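Local coordinates for protein homoserine kinase (PDB 4P52) that probably catalyses the ATP-dependent phosphorylation of homoserine to O-phosphohomoserine, a step of threonine biosynthesis, at residues V29-T34 with S121-V126; A127-I132 with K143-F148; I198-E203 with K307-I312; A256-V259 with G263-D266. All coordinates share one frame; numbering follows the deposited sequence.

Contact 1. Residues V29-T34 with S121-V126; sequences VFAPAT and SAASTV
Ala31 of strand 26-36 faces Ala123 and Val126 on helix 120-135. The strand and helix segments run nearly antiparallel, at 155°, with their axes 7.2 Å apart. The Val126 side chain starts with CB, 4.4 Å from Ala31 CB. CG1 is the branch turned to the strand. It stands opposite the backbone N (chi1 164°) and meets the Ala31 methyl, with Val126 CG1 4.2 Å from Ala31 CB. CG2 branches to the far side, and the residue also touches Cys168 and Leu169 of helix 162-170. The same Ala31 methyl also meets the helix backbone: Ala31 CB is 3.2 Å from Ala123 O. The methyl of Ala123 points back, with its CB 3.9 Å from Pro32 O. On the helix face turned from the strand, Ser121 O accepts from both Thr125 N and Thr125 OG1, which arrive from opposite faces of its carbonyl plane. This helix follows the glycine-rich loop that in GHMP kinases binds nucleotide phosphates. No hydrogen bond crosses the contact. It rests on methyl groups and backbone, and such small side chains let a helix lie close on a sheet.

Contact 2. Residues A127-I132 with K143-F148; sequences AGVYAI and KDLLPF
Val129 and Leu145 meet in the helical layer of the GHMP kinase N-terminal domain, which has the ribosomal protein S5 domain 2-like fold. The contact joins the middle of helix 120-135 to the chain that leads into helix 146-157. Only ten residues separate the two segments, so it closes the connection between two successive helices. Val129 reaches across with one branch. CG1 points at the partner because it is trans to the backbone N about the first bond, chi1 175°, and it lies 3.6 Å from Leu145 CB. The isobutyl group of Leu145 lies along this methyl: Val129 CG1 is 4.0 Å from both Leu145 CD1 and Leu145 CD2. The two side chains lie side by side and point opposite ways, so they overlap along their lengths. Phe148, one turn on, adds its CB to the same methyl, with Val129 CG1 4.4 Å from Phe148 CB. Its ring then turns away from Val129, and its side chain packs on Thr97 of helix 86-98 and on Met140. Leu145 also touches Leu169 of helix 162-170, so several helices share this apolar cluster. No hydrogen bond passes between the segments. Two residues before Leu145, the backbone O of Lys143 is hydrogen-bonded to the hydroxyl of Tyr170. The ring of Tyr130 leaves in another direction and packs on Val142 and Pro328. What Tyr130 gives to the contact is backbone: its CA lies 4.1 Å from Leu145 CD1.

Contact 3. Residues I198-E203 with K307-I312; sequences IHPHVE and KGFDAI
Phe309, near the end of helix 295-310, sets its ring against Pro200 and Ile198 of strand 194-200. Pro200 covers one face. Its CB stands 3.8 Å from the centroid of the Phe309 ring and 15° off the ring normal, a CH-pi contact. Pro200 CG lies above the ring plane and just beyond the rim, 3.9 Å from Phe309 CZ. Ile198 comes to the ring's edge instead. Its CG1 lies anti to the backbone N (chi1 -173°), which carries CD1 out there. Ile198 CD1 lies in the ring plane, 3.7 Å from Phe309 CD2. An alanine in place of Phe309 is likely to open a gap over Pro200 and deprive Ile198 CD1 of its aromatic neighbour. In the second shell, Ile198 pairs through its backbone with Ile288, and Ile288 also touches Phe309 by its side chain. Beyond Pro200 the chain makes an inverse gamma turn centred on His201, whose NE2 is hydrogen-bonded to Asp317 OD2. Strand 194-200 is an inner strand of the four-stranded antiparallel sheet, consistent with the ferredoxin-like C-terminal domain of GHMP kinases. Helix 295-310 packs on one face of that sheet, beside strands 288-292 and 316-322.

Contact 4. Residues A256-V259 with G263-D266; sequences ARSV and GFDD
Ser258 and Phe264 face each other across the short turn between helices 253-257 and 264-273, in the GHMP kinase C-terminal domain. The serine meets the ring obliquely. Its CB is 3.4 Å from Phe264 CD2 and 3.7 Å from Phe264 CE2, so the methylene meets the CD2-CE2 bond rather than the far end of the ring. The hydroxyl is more distant, with Ser258 OG 4.2 Å from Phe264 CD2. The first torsion of Phe264 is extended, chi1 176°, and brings the ring to the serine. At the base of the ring, Phe264 CB is 3.9 Å from Ser258 O. The ring also packs on Ile281, which joins the turn to strand 278-281 of the four-stranded sheet. A serine in place of Phe264 would probably open a gap between Ser258 and Ile281, leaving the Ser258 methylene without its apolar partner. Gly263 is the N-cap of helix 264-273, and its positive phi of 77° suits a residue without a side chain. Asp265 lies at the outer margin, where its OD1 is 4.3 Å from Ser258 OG, too far for a hydrogen bond. A serine methylene on an aromatic ring thus carries this join, mainly through van der Waals contact.

Overall arrangement
Contacts 1 and 2 follow one another along helix 120-135. They meet directly: Val29 of contact 1 packs on Tyr130 and Ala131 of contact 2. Contacts 1, 2 and 3 are buried, and contact 4 only partly so. Contact 1, about 7 Å from the centre of the chain, joins helix to sheet with small groups. Contact 2 joins the same helix to the lead-in and first turn of helix 146-157, with branched side chains. Contacts 3 and 4 belong to the C-terminal half and touch where Ile312 CD1 lies 3.8 Å from Gly263 CA. Contact 3 uses an aromatic ring, met at a face and at its edge. Contact 4 mixes a ring with serine. None has a hydrogen bond across it.

Contact 1. Residues V29-T34 with S121-V126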
loop_
_atom_site.group_PDB
_atom_site.type_symbol
_atom_site.label_atom_id
_atom_site.label_comp_id
_atom_site.label_asym_id
_atom_site.label_seq_id
_atom_site.Cartn_x
_atom_site.Cartn_y
_atom_site.Cartn_z
ATOM N N VAL A 29 -20.341 15.788 23.765
ATOM C CA VAL A 29 -19.887 15.302 22.471
ATOM C C VAL A 29 -19.917 13.791 22.415
ATOM O O VAL A 29 -19.603 13.099 23.398
ATOM C CB VAL A 29 -18.469 15.779 22.126
ATOM C CG1 VAL A 29 -18.012 15.139 20.824
ATOM C CG2 VAL A 29 -18.418 17.297 21.990
ATOM N N PHE A 30 -20.269 13.270 21.255
ATOM C CA PHE A 30 -20.216 11.850 21.030
ATOM C C PHE A 30 -19.088 11.565 20.043
ATOM O O PHE A 30 -18.915 12.286 19.079
ATOM C CB PHE A 30 -21.562 11.373 20.490
ATOM C CG PHE A 30 -21.517 10.039 19.817
ATOM C CD1 PHE A 30 -21.100 9.922 18.477
ATOM C CD2 PHE A 30 -21.895 8.885 20.510
ATOM C CE1 PHE A 30 -21.059 8.681 17.835
ATOM C CE2 PHE A 30 -21.867 7.641 19.875
ATOM C CZ PHE A 30 -21.456 7.542 18.529
ATOM N N ALA A 31 -18.316 10.508 20.273
ATOM C CA ALA A 31 -17.241 10.163 19.343
ATOM C C ALA A 31 -17.362 8.687 18.998
ATOM O O ALA A 31 -17.616 7.880 19.883
ATOM C CB ALA A 31 -15.887 10.498 19.912
ATOM N N PRO A 32 -17.185 8.333 17.709
ATOM C CA PRO A 32 -17.502 6.991 17.263
ATOM C C PRO A 32 -16.438 5.915 17.478
ATOM O O PRO A 32 -15.222 6.188 17.490
ATOM C CB PRO A 32 -17.766 7.194 15.768
ATOM C CG PRO A 32 -16.838 8.288 15.387
ATOM C CD PRO A 32 -16.732 9.186 16.597
ATOM N N ALA A 33 -16.903 4.686 17.637
ATOM C CA ALA A 33 -16.042 3.506 17.470
ATOM C C ALA A 33 -15.319 3.545 16.104
ATOM O O ALA A 33 -15.824 4.112 15.117
ATOM C CB ALA A 33 -16.880 2.232 17.582
ATOM N N THR A 34 -14.134 2.957 16.060
ATOM C CA THR A 34 -13.372 2.884 14.831
ATOM C C THR A 34 -12.919 1.463 14.628
ATOM O O THR A 34 -12.718 0.738 15.596
ATOM C CB THR A 34 -12.113 3.766 14.888
ATOM O OG1 THR A 34 -11.460 3.561 16.139
ATOM C CG2 THR A 34 -12.459 5.235 14.742
ATOM N N SER A 121 -10.757 3.588 24.106
ATOM C CA SER A 121 -9.991 4.639 24.724
ATOM C C SER A 121 -9.875 5.864 23.798
ATOM O O SER A 121 -9.952 7.007 24.252
ATOM C CB SER A 121 -8.625 4.105 25.110
ATOM O OG SER A 121 -8.157 4.864 26.205
ATOM N N ALA A 122 -9.726 5.615 22.502
ATOM C CA ALA A 122 -9.601 6.674 21.518
ATOM C C ALA A 122 -10.847 7.573 21.489
ATOM O O ALA A 122 -10.734 8.812 21.467
ATOM C CB ALA A 122 -9.354 6.073 20.139
ATOM N N ALA A 123 -12.015 6.931 21.496
ATOM C CA ALA A 123 -13.305 7.599 21.385
ATOM C C ALA A 123 -13.504 8.571 22.546
ATOM O O ALA A 123 -13.883 9.729 22.338
ATOM C CB ALA A 123 -14.440 6.575 21.324
ATOM N N SER A 124 -13.190 8.112 23.753
ATOM C CA SER A 124 -13.262 8.959 24.936
ATOM C C SER A 124 -12.376 10.186 24.803
ATOM O O SER A 124 -12.785 11.322 25.102
ATOM C CB SER A 124 -12.820 8.147 26.144
ATOM O OG SER A 124 -13.840 7.223 26.499
ATOM N N THR A 125 -11.145 9.942 24.364
ATOM C CA THR A 125 -10.127 10.960 24.295
ATOM C C THR A 125 -10.491 11.994 23.233
ATOM O O THR A 125 -10.375 13.209 23.475
ATOM C CB THR A 125 -8.787 10.314 23.938
ATOM O OG1 THR A 125 -8.499 9.278 24.887
ATOM C CG2 THR A 125 -7.686 11.333 23.960
ATOM N N VAL A 126 -10.939 11.506 22.069
ATOM C CA VAL A 126 -11.337 12.368 20.963
ATOM C C VAL A 126 -12.576 13.181 21.392
ATOM O O VAL A 126 -12.637 14.390 21.161
ATOM C CB VAL A 126 -11.596 11.540 19.688
ATOM C CG1 VAL A 126 -12.358 12.335 18.659
ATOM C CG2 VAL A 126 -10.285 11.055 19.107
#

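Contact 2. Residues A127-I132 with K143-F148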
loop_
_atom_site.group_PDB
_atom_site.type_symbol
_atom_site.label_atom_id
_atom_site.label_comp_id
_atom_site.label_asym_id
_atom_site.label_seq_id
_atom_site.Cartn_x
_atom_site.Cartn_y
_atom_site.Cartn_z
ATOM N N ALA A 127 -13.535 12.527 22.045
ATOM C CA ALA A 127 -14.671 13.225 22.597
ATOM C C ALA A 127 -14.275 14.389 23.519
ATOM O O ALA A 127 -14.780 15.513 23.343
ATOM C CB ALA A 127 -15.613 12.269 23.297
ATOM N N GLY A 128 -13.348 14.154 24.444
ATOM C CA GLY A 128 -12.905 15.217 25.346
ATOM C C GLY A 128 -12.257 16.401 24.646
ATOM O O GLY A 128 -12.538 17.563 24.969
ATOM N N VAL A 129 -11.410 16.117 23.665
ATOM C CA VAL A 129 -10.613 17.162 23.021
ATOM C C VAL A 129 -11.483 18.000 22.085
ATOM O O VAL A 129 -11.434 19.237 22.093
ATOM C CB VAL A 129 -9.419 16.557 22.258
ATOM C CG1 VAL A 129 -8.679 17.637 21.512
ATOM C CG2 VAL A 129 -8.471 15.899 23.239
ATOM N N TYR A 130 -12.313 17.306 21.314
ATOM C CA TYR A 130 -13.296 17.944 20.496
ATOM C C TYR A 130 -14.167 18.819 21.355
ATOM O O TYR A 130 -14.397 19.974 21.006
ATOM C CB TYR A 130 -14.160 16.901 19.841
ATOM C CG TYR A 130 -14.951 17.420 18.702
ATOM C CD1 TYR A 130 -14.371 17.552 17.434
ATOM C CD2 TYR A 130 -16.293 17.784 18.868
ATOM C CE1 TYR A 130 -15.112 18.023 16.341
ATOM C CE2 TYR A 130 -17.040 18.266 17.795
ATOM C CZ TYR A 130 -16.437 18.384 16.534
ATOM O OH TYR A 130 -17.158 18.845 15.465
ATOM N N ALA A 131 -14.642 18.269 22.475
ATOM C CA ALA A 131 -15.533 18.992 23.385
ATOM C C ALA A 131 -14.926 20.285 23.875
ATOM O O ALA A 131 -15.560 21.337 23.740
ATOM C CB ALA A 131 -15.934 18.132 24.568
ATOM N N ILE A 132 -13.708 20.213 24.429
ATOM C CA ILE A 132 -13.077 21.383 25.058
ATOM C C ILE A 132 -12.844 22.474 24.023
ATOM O O ILE A 132 -13.042 23.674 24.299
ATOM C CB ILE A 132 -11.782 21.031 25.839
ATOM C CG1 ILE A 132 -11.311 22.209 26.694
ATOM C CG2 ILE A 132 -10.647 20.596 24.925
ATOM C CD1 ILE A 132 -12.278 22.587 27.802
ATOM N N LYS A 143 -8.377 19.643 12.664
ATOM C CA LYS A 143 -7.104 19.091 12.223
ATOM C C LYS A 143 -6.075 19.038 13.362
ATOM O O LYS A 143 -5.476 17.990 13.615
ATOM C CB LYS A 143 -6.552 19.924 11.045
ATOM C CG LYS A 143 -5.078 19.681 10.729
ATOM C CD LYS A 143 -4.488 20.711 9.759
ATOM C CE LYS A 143 -2.956 20.681 9.844
ATOM N NZ LYS A 143 -2.231 21.007 8.581
ATOM N N ASP A 144 -5.881 20.168 14.045
ATOM C CA ASP A 144 -4.779 20.321 14.979
ATOM C C ASP A 144 -5.028 19.719 16.343
ATOM O O ASP A 144 -4.141 19.767 17.196
ATOM C CB ASP A 144 -4.393 21.787 15.107
ATOM C CG ASP A 144 -3.721 22.316 13.844
ATOM O OD1 ASP A 144 -2.656 21.761 13.468
ATOM O OD2 ASP A 144 -4.271 23.262 13.221
ATOM N N LEU A 145 -6.215 19.140 16.555
ATOM C CA LEU A 145 -6.498 18.477 17.823
ATOM C C LEU A 145 -5.852 17.108 17.938
ATOM O O LEU A 145 -5.674 16.601 19.065
ATOM C CB LEU A 145 -7.988 18.362 18.081
ATOM C CG LEU A 145 -8.776 19.667 17.990
ATOM C CD1 LEU A 145 -10.251 19.375 18.213
ATOM C CD2 LEU A 145 -8.242 20.721 18.960
ATOM N N LEU A 146 -5.485 16.519 16.799
ATOM C CA LEU A 146 -4.946 15.157 16.798
ATOM C C LEU A 146 -3.774 14.917 17.790
ATOM O O LEU A 146 -3.817 13.951 18.567
ATOM C CB LEU A 146 -4.597 14.697 15.381
ATOM C CG LEU A 146 -4.092 13.257 15.291
ATOM C CD1 LEU A 146 -5.080 12.257 15.868
ATOM C CD2 LEU A 146 -3.815 12.913 13.841
ATOM N N PRO A 147 -2.745 15.800 17.789
ATOM C CA PRO A 147 -1.609 15.550 18.698
ATOM C C PRO A 147 -2.016 15.481 20.176
ATOM O O PRO A 147 -1.486 14.642 20.932
ATOM C CB PRO A 147 -0.674 16.745 18.459
ATOM C CG PRO A 147 -1.090 17.327 17.150
ATOM C CD PRO A 147 -2.560 17.032 16.998
ATOM N N PHE A 148 -2.950 16.338 20.586
ATOM C CA PHE A 148 -3.417 16.309 21.958
ATOM C C PHE A 148 -4.099 15.000 22.296
ATOM O O PHE A 148 -3.919 14.461 23.386
ATOM C CB PHE A 148 -4.329 17.484 22.229
ATOM C CG PHE A 148 -3.660 18.795 22.024
ATOM C CD1 PHE A 148 -2.629 19.190 22.856
ATOM C CD2 PHE A 148 -4.040 19.624 20.986
ATOM C CE1 PHE A 148 -1.991 20.398 22.665
ATOM C CE2 PHE A 148 -3.415 20.842 20.788
ATOM C CZ PHE A 148 -2.385 21.228 21.627
#

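Contact 3. Residues I198-E203 with K307-I312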
loop_
_atom_site.group_PDB
_atom_site.type_symbol
_atom_site.label_atom_id
_atom_site.label_comp_id
_atom_site.label_asym_id
_atom_site.label_seq_id
_atom_site.Cartn_x
_atom_site.Cartn_y
_atom_site.Cartn_z
ATOM N N ILE A 198 -19.269 -7.255 14.706
ATOM C CA ILE A 198 -19.782 -8.088 15.776
ATOM C C ILE A 198 -18.827 -8.053 16.975
ATOM O O ILE A 198 -17.597 -8.271 16.841
ATOM C CB ILE A 198 -20.109 -9.532 15.325
ATOM C CG1 ILE A 198 -20.810 -10.284 16.460
ATOM C CG2 ILE A 198 -18.890 -10.280 14.786
ATOM C CD1 ILE A 198 -21.717 -11.387 15.947
ATOM N N HIS A 199 -19.399 -7.754 18.139
ATOM C CA HIS A 199 -18.641 -7.750 19.348
ATOM C C HIS A 199 -19.103 -8.866 20.296
ATOM O O HIS A 199 -20.176 -8.755 20.896
ATOM C CB HIS A 199 -18.735 -6.411 20.044
ATOM C CG HIS A 199 -18.173 -6.445 21.419
ATOM N ND1 HIS A 199 -18.968 -6.363 22.547
ATOM C CD2 HIS A 199 -16.911 -6.678 21.853
ATOM C CE1 HIS A 199 -18.206 -6.503 23.619
ATOM N NE2 HIS A 199 -16.953 -6.684 23.225
ATOM N N PRO A 200 -18.265 -9.920 20.469
ATOM C CA PRO A 200 -18.594 -11.018 21.374
ATOM C C PRO A 200 -18.467 -10.619 22.844
ATOM O O PRO A 200 -17.592 -9.840 23.206
ATOM C CB PRO A 200 -17.548 -12.068 21.018
ATOM C CG PRO A 200 -16.343 -11.266 20.604
ATOM C CD PRO A 200 -16.895 -10.047 19.922
ATOM N N HIS A 201 -19.331 -11.148 23.694
ATOM C CA HIS A 201 -19.287 -10.809 25.128
ATOM C C HIS A 201 -18.265 -11.641 25.891
ATOM O O HIS A 201 -18.596 -12.487 26.713
ATOM C CB HIS A 201 -20.670 -10.915 25.747
ATOM C CG HIS A 201 -21.643 -9.921 25.193
ATOM N ND1 HIS A 201 -23.010 -10.052 25.341
ATOM C CD2 HIS A 201 -21.447 -8.778 24.494
ATOM C CE1 HIS A 201 -23.613 -9.027 24.761
ATOM N NE2 HIS A 201 -22.687 -8.240 24.244
ATOM N N VAL A 202 -17.006 -11.385 25.598
ATOM C CA VAL A 202 -15.908 -12.116 26.193
ATOM C C VAL A 202 -14.729 -11.151 26.124
ATOM O O VAL A 202 -14.717 -10.246 25.292
ATOM C CB VAL A 202 -15.648 -13.447 25.426
ATOM C CG1 VAL A 202 -15.107 -13.215 24.020
ATOM C CG2 VAL A 202 -14.676 -14.295 26.186
ATOM N N GLU A 203 -13.764 -11.265 27.011
ATOM C CA GLU A 203 -12.680 -10.326 26.885
ATOM C C GLU A 203 -11.327 -10.941 26.668
ATOM O O GLU A 203 -10.826 -11.700 27.464
ATOM C CB GLU A 203 -12.689 -9.239 27.959
ATOM C CG GLU A 203 -12.610 -9.721 29.385
ATOM C CD GLU A 203 -12.623 -8.566 30.371
ATOM O OE1 GLU A 203 -13.376 -7.599 30.116
ATOM O OE2 GLU A 203 -11.888 -8.625 31.392
ATOM N N LYS A 307 -24.885 -16.031 14.590
ATOM C CA LYS A 307 -25.222 -17.438 14.697
ATOM C C LYS A 307 -23.968 -18.275 15.019
ATOM O O LYS A 307 -24.054 -19.282 15.730
ATOM C CB LYS A 307 -25.908 -17.883 13.406
ATOM C CG LYS A 307 -26.538 -19.248 13.441
ATOM C CD LYS A 307 -26.443 -19.943 12.087
ATOM C CE LYS A 307 -27.448 -21.094 11.972
ATOM N NZ LYS A 307 -27.265 -21.911 10.735
ATOM N N GLY A 308 -22.802 -17.849 14.513
ATOM C CA GLY A 308 -21.514 -18.456 14.883
ATOM C C GLY A 308 -21.211 -18.346 16.377
ATOM O O GLY A 308 -20.860 -19.328 17.004
ATOM N N PHE A 309 -21.373 -17.172 16.966
ATOM C CA PHE A 309 -21.085 -17.033 18.389
ATOM C C PHE A 309 -22.143 -17.665 19.279
ATOM O O PHE A 309 -21.815 -18.150 20.354
ATOM C CB PHE A 309 -20.901 -15.571 18.792
ATOM C CG PHE A 309 -19.564 -14.997 18.437
ATOM C CD1 PHE A 309 -18.402 -15.544 18.932
ATOM C CD2 PHE A 309 -19.467 -13.871 17.628
ATOM C CE1 PHE A 309 -17.162 -14.997 18.608
ATOM C CE2 PHE A 309 -18.226 -13.307 17.322
ATOM C CZ PHE A 309 -17.069 -13.873 17.814
ATOM N N ASP A 310 -23.405 -17.627 18.856
ATOM C CA ASP A 310 -24.468 -18.274 19.593
ATOM C C ASP A 310 -24.217 -19.759 19.675
ATOM O O ASP A 310 -24.552 -20.372 20.680
ATOM C CB ASP A 310 -25.835 -18.041 18.958
ATOM C CG ASP A 310 -26.288 -16.598 19.057
ATOM O OD1 ASP A 310 -25.594 -15.797 19.705
ATOM O OD2 ASP A 310 -27.334 -16.241 18.476
ATOM N N ALA A 311 -23.622 -20.342 18.634
ATOM C CA ALA A 311 -23.458 -21.803 18.587
ATOM C C ALA A 311 -22.378 -22.261 19.582
ATOM O O ALA A 311 -22.236 -23.461 19.855
ATOM C CB ALA A 311 -23.120 -22.258 17.176
ATOM N N ILE A 312 -21.590 -21.310 20.095
ATOM C CA ILE A 312 -20.662 -21.616 21.163
ATOM C C ILE A 312 -21.024 -20.890 22.453
ATOM O O ILE A 312 -20.224 -20.799 23.364
ATOM C CB ILE A 312 -19.195 -21.432 20.725
ATOM C CG1 ILE A 312 -18.878 -19.967 20.381
ATOM C CG2 ILE A 312 -18.861 -22.418 19.607
ATOM C CD1 ILE A 312 -17.402 -19.723 20.169
#

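Contact 4. Residues A256-V259 with G263-D266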
loop_
_atom_site.group_PDB
_atom_site.type_symbol
_atom_site.label_atom_id
_atom_site.label_comp_id
_atom_site.label_asym_id
_atom_site.label_seq_id
_atom_site.Cartn_x
_atom_site.Cartn_y
_atom_site.Cartn_z
ATOM N N ALA A 256 -1.765 -15.036 13.810
ATOM C CA ALA A 256 -1.218 -15.003 15.168
ATOM C C ALA A 256 -2.273 -14.720 16.247
ATOM O O ALA A 256 -2.287 -15.398 17.271
ATOM C CB ALA A 256 -0.048 -14.024 15.269
ATOM N N ARG A 257 -3.152 -13.741 16.024
ATOM C CA ARG A 257 -4.142 -13.340 17.024
ATOM C C ARG A 257 -5.415 -14.172 17.084
ATOM O O ARG A 257 -6.090 -14.226 18.103
ATOM C CB ARG A 257 -4.567 -11.918 16.783
ATOM C CG ARG A 257 -3.559 -10.938 17.280
ATOM C CD ARG A 257 -4.052 -9.536 17.031
ATOM N NE ARG A 257 -3.190 -8.617 17.751
ATOM C CZ ARG A 257 -3.118 -7.322 17.519
ATOM N NH1 ARG A 257 -3.854 -6.755 16.562
ATOM N NH2 ARG A 257 -2.295 -6.605 18.250
ATOM N N SER A 258 -5.754 -14.821 15.993
ATOM C CA SER A 258 -7.045 -15.470 15.914
ATOM C C SER A 258 -7.180 -16.607 16.949
ATOM O O SER A 258 -8.296 -16.924 17.334
ATOM C CB SER A 258 -7.288 -15.988 14.501
ATOM O OG SER A 258 -6.515 -17.157 14.311
ATOM N N VAL A 259 -6.073 -17.208 17.391
ATOM C CA VAL A 259 -6.135 -18.188 18.460
ATOM C C VAL A 259 -6.720 -17.634 19.759
ATOM O O VAL A 259 -7.261 -18.413 20.565
ATOM C CB VAL A 259 -4.766 -18.836 18.793
ATOM C CG1 VAL A 259 -4.229 -19.596 17.590
ATOM C CG2 VAL A 259 -3.753 -17.811 19.310
ATOM N N GLY A 263 -14.014 -18.963 18.492
ATOM C CA GLY A 263 -14.896 -19.146 17.343
ATOM C C GLY A 263 -14.504 -18.372 16.103
ATOM O O GLY A 263 -15.252 -18.340 15.117
ATOM N N PHE A 264 -13.327 -17.757 16.124
ATOM C CA PHE A 264 -12.951 -16.855 15.070
ATOM C C PHE A 264 -13.100 -17.509 13.703
ATOM O O PHE A 264 -13.695 -16.925 12.786
ATOM C CB PHE A 264 -11.514 -16.373 15.227
ATOM C CG PHE A 264 -11.066 -15.504 14.086
ATOM C CD1 PHE A 264 -11.464 -14.183 14.013
ATOM C CD2 PHE A 264 -10.320 -16.027 13.048
ATOM C CE1 PHE A 264 -11.105 -13.378 12.948
ATOM C CE2 PHE A 264 -9.936 -15.224 11.972
ATOM C CZ PHE A 264 -10.332 -13.891 11.937
ATOM N N ASP A 265 -12.532 -18.699 13.552
ATOM C CA ASP A 265 -12.538 -19.344 12.257
ATOM C C ASP A 265 -13.944 -19.604 11.727
ATOM O O ASP A 265 -14.218 -19.352 10.543
ATOM C CB ASP A 265 -11.716 -20.615 12.298
ATOM C CG ASP A 265 -10.251 -20.345 12.603
ATOM O OD1 ASP A 265 -9.767 -19.203 12.348
ATOM O OD2 ASP A 265 -9.575 -21.278 13.102
ATOM N N ASP A 266 -14.842 -20.066 12.599
ATOM C CA ASP A 266 -16.230 -20.299 12.209
ATOM C C ASP A 266 -16.961 -19.015 11.876
ATOM O O ASP A 266 -17.776 -18.983 10.948
ATOM C CB ASP A 266 -16.993 -21.010 13.307
ATOM C CG ASP A 266 -16.492 -22.415 13.543
ATOM O OD1 ASP A 266 -16.118 -23.106 12.554
ATOM O OD2 ASP A 266 -16.475 -22.818 14.732
#